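Local coordinates for host-nuclease inhibitor protein Gam, putative (Desulfovibrio vulgaris, PDB 2P2U) that probably binds double-stranded DNA, as a two-fold symmetric dimer related to the Gam protein of bacteriophage Mu, at the interface of chains A and B. Residues are numbered along the deposited sequence; one frame, centred on the assembly and turned at random. Chains: chain A/B, Host-nuclease inhibitor protein Gam, putative.

The interface of chains A and B. Residues chain A 19, 22-23, 160-162; chain B 89-91.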
ATOM      1  N   GLU A  19     -25.362 -27.001  15.289  1.00 63.82           N
ATOM      2  CA  GLU A  19     -24.562 -27.095  16.517  1.00 63.05           C
ATOM      3  C   GLU A  19     -23.228 -27.853  16.344  1.00 61.55           C
ATOM      4  O   GLU A  19     -22.220 -27.379  16.815  1.00 60.54           O
ATOM      5  CB  GLU A  19     -25.400 -27.835  17.532  1.00 63.56           C
ATOM      6  CG  GLU A  19     -25.602 -27.147  18.863  1.00 67.67           C
ATOM      7  CD  GLU A  19     -25.711 -28.212  19.984  1.00 72.11           C
ATOM      8  OE1 GLU A  19     -26.620 -29.082  19.881  1.00 74.07           O
ATOM      9  OE2 GLU A  19     -24.873 -28.202  20.929  1.00 70.63           O
ATOM     10  N   LEU A  22     -20.948 -25.835  13.715  1.00 56.67           N
ATOM     11  CA  LEU A  22     -20.394 -24.648  14.403  1.00 56.85           C
ATOM     12  C   LEU A  22     -19.501 -24.946  15.593  1.00 58.54           C
ATOM     13  O   LEU A  22     -19.143 -24.014  16.329  1.00 59.18           O
ATOM     14  CB  LEU A  22     -21.458 -23.712  14.964  1.00 56.03           C
ATOM     15  CG  LEU A  22     -22.601 -23.039  14.238  1.00 54.84           C
ATOM     16  CD1 LEU A  22     -22.851 -21.750  14.937  1.00 54.64           C
ATOM     17  CD2 LEU A  22     -22.267 -22.794  12.809  1.00 55.26           C
ATOM     18  N   ALA A  23     -19.202 -26.220  15.876  1.00 59.59           N
ATOM     19  CA  ALA A  23     -18.208 -26.509  16.925  1.00 59.20           C
ATOM     20  C   ALA A  23     -16.895 -26.783  16.177  1.00 59.32           C
ATOM     21  O   ALA A  23     -15.831 -26.243  16.546  1.00 58.74           O
ATOM     22  CB  ALA A  23     -18.612 -27.662  17.734  1.00 58.24           C
ATOM     23  N   GLU A 160     -21.883 -16.622  13.047  1.00 71.07           N
ATOM     24  CA  GLU A 160     -21.010 -15.706  13.756  1.00 71.44           C
ATOM     25  C   GLU A 160     -20.431 -16.216  15.112  1.00 71.93           C
ATOM     26  O   GLU A 160     -20.873 -15.775  16.190  1.00 73.02           O
ATOM     27  CB  GLU A 160     -21.746 -14.405  13.892  1.00 70.73           C
ATOM     28  CG  GLU A 160     -21.137 -13.441  14.822  1.00 72.95           C
ATOM     29  CD  GLU A 160     -22.196 -12.526  15.410  1.00 78.41           C
ATOM     30  OE1 GLU A 160     -23.101 -12.024  14.632  1.00 75.43           O
ATOM     31  OE2 GLU A 160     -22.108 -12.328  16.662  1.00 79.24           O
ATOM     32  N   ILE A 161     -19.436 -17.112  15.037  1.00 71.44           N
ATOM     33  CA  ILE A 161     -18.672 -17.672  16.181  1.00 71.55           C
ATOM     34  C   ILE A 161     -18.282 -16.721  17.318  1.00 72.59           C
ATOM     35  O   ILE A 161     -18.036 -15.552  17.079  1.00 72.75           O
ATOM     36  CB  ILE A 161     -17.410 -18.280  15.677  1.00 71.10           C
ATOM     37  CG1 ILE A 161     -17.742 -19.236  14.538  1.00 71.26           C
ATOM     38  CG2 ILE A 161     -16.674 -18.951  16.798  1.00 70.90           C
ATOM     39  CD1 ILE A 161     -16.537 -19.813  13.883  1.00 73.95           C
ATOM     40  N   ASN A 162     -18.209 -17.234  18.548  1.00 73.98           N
ATOM     41  CA  ASN A 162     -18.129 -16.384  19.759  1.00 75.43           C
ATOM     42  C   ASN A 162     -16.739 -15.855  20.016  1.00 75.59           C
ATOM     43  O   ASN A 162     -15.773 -16.529  19.669  1.00 76.26           O
ATOM     44  CB  ASN A 162     -18.600 -17.154  20.997  1.00 75.83           C
ATOM     45  CG  ASN A 162     -20.116 -17.357  21.034  1.00 78.17           C
ATOM     46  OD1 ASN A 162     -20.865 -16.426  21.347  1.00 80.96           O
ATOM     47  ND2 ASN A 162     -20.572 -18.583  20.755  1.00 79.39           N
TER
ATOM     48  N   GLY B  89     -25.012 -21.923  20.965  1.00 67.26           N
ATOM     49  CA  GLY B  89     -24.000 -22.022  22.025  1.00 67.44           C
ATOM     50  C   GLY B  89     -22.591 -21.684  21.604  1.00 67.89           C
ATOM     51  O   GLY B  89     -21.910 -20.844  22.226  1.00 67.15           O
ATOM     52  N   PHE B  90     -22.168 -22.346  20.530  1.00 68.70           N
ATOM     53  CA  PHE B  90     -20.859 -22.133  19.940  1.00 69.91           C
ATOM     54  C   PHE B  90     -20.821 -20.889  19.081  1.00 70.66           C
ATOM     55  O   PHE B  90     -19.738 -20.371  18.764  1.00 71.09           O
ATOM     56  CB  PHE B  90     -20.484 -23.318  19.095  1.00 70.03           C
ATOM     57  CG  PHE B  90     -20.009 -24.447  19.879  1.00 70.52           C
ATOM     58  CD1 PHE B  90     -20.549 -25.717  19.676  1.00 72.60           C
ATOM     59  CD2 PHE B  90     -19.024 -24.248  20.856  1.00 68.91           C
ATOM     60  CE1 PHE B  90     -20.085 -26.803  20.422  1.00 72.79           C
ATOM     61  CE2 PHE B  90     -18.553 -25.299  21.617  1.00 70.38           C
ATOM     62  CZ  PHE B  90     -19.079 -26.601  21.401  1.00 71.84           C
ATOM     63  N   GLY B  91     -22.005 -20.426  18.704  1.00 70.26           N
ATOM     64  CA  GLY B  91     -22.154 -19.110  18.148  1.00 70.76           C
ATOM     65  C   GLY B  91     -23.489 -19.002  17.485  1.00 70.66           C
ATOM     66  O   GLY B  91     -24.238 -19.962  17.475  1.00 70.92           O
TER
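The B:Gly89–B:Gly91 turn passes between two parts of chain A, B:Gly89 turning sharply at positive phi (70°) and B:Gly91 running extended into strand 91-92, where it forms an antiparallel bridge with A:Ile161 of the short strand 160-161, while helix 15-74 lies on the other side. B:Phe90 hides 87 Å² of its surface against chain A. Its CG stands anti to the carbonyl carbon (chi1 -79°), which sends the ring towards the helix while the backbone carbonyl serves the last modelled residues of chain A. One ring face lies over A:Ala23, whose CA sits 3.7 Å from the ring plane, displaced towards the rim; the A:Ala23 methyl lies over the same face, above the CD1-CE1 side of the rim. The carbonyl O of A:Leu22 lies against B:Phe90 CB. A:Leu22 reaches past the ring with one branch, CD1 lying 3.4 Å from the carbonyl O of B:Gly91. The contact recurs with the chains exchanged, as part of a two-fold interface in the deposited assembly. At the opposite flank, the A:Asn162 carboxamide, CG anti to its carbonyl carbon (chi1 -73°), brings its donor ND2 to 2.8 Å from the acceptor B:Phe90 O, a hydrogen bond by chemistry, though ND2 comes side-on to the C=O rather than along it. Its near approaches to B:Gly89 O and B:Gly91 N are not bonds, since the N-H points elsewhere. The backbone N of A:Asn162 approaches B:Phe90 O at 3.5 Å, a weak hydrogen bond.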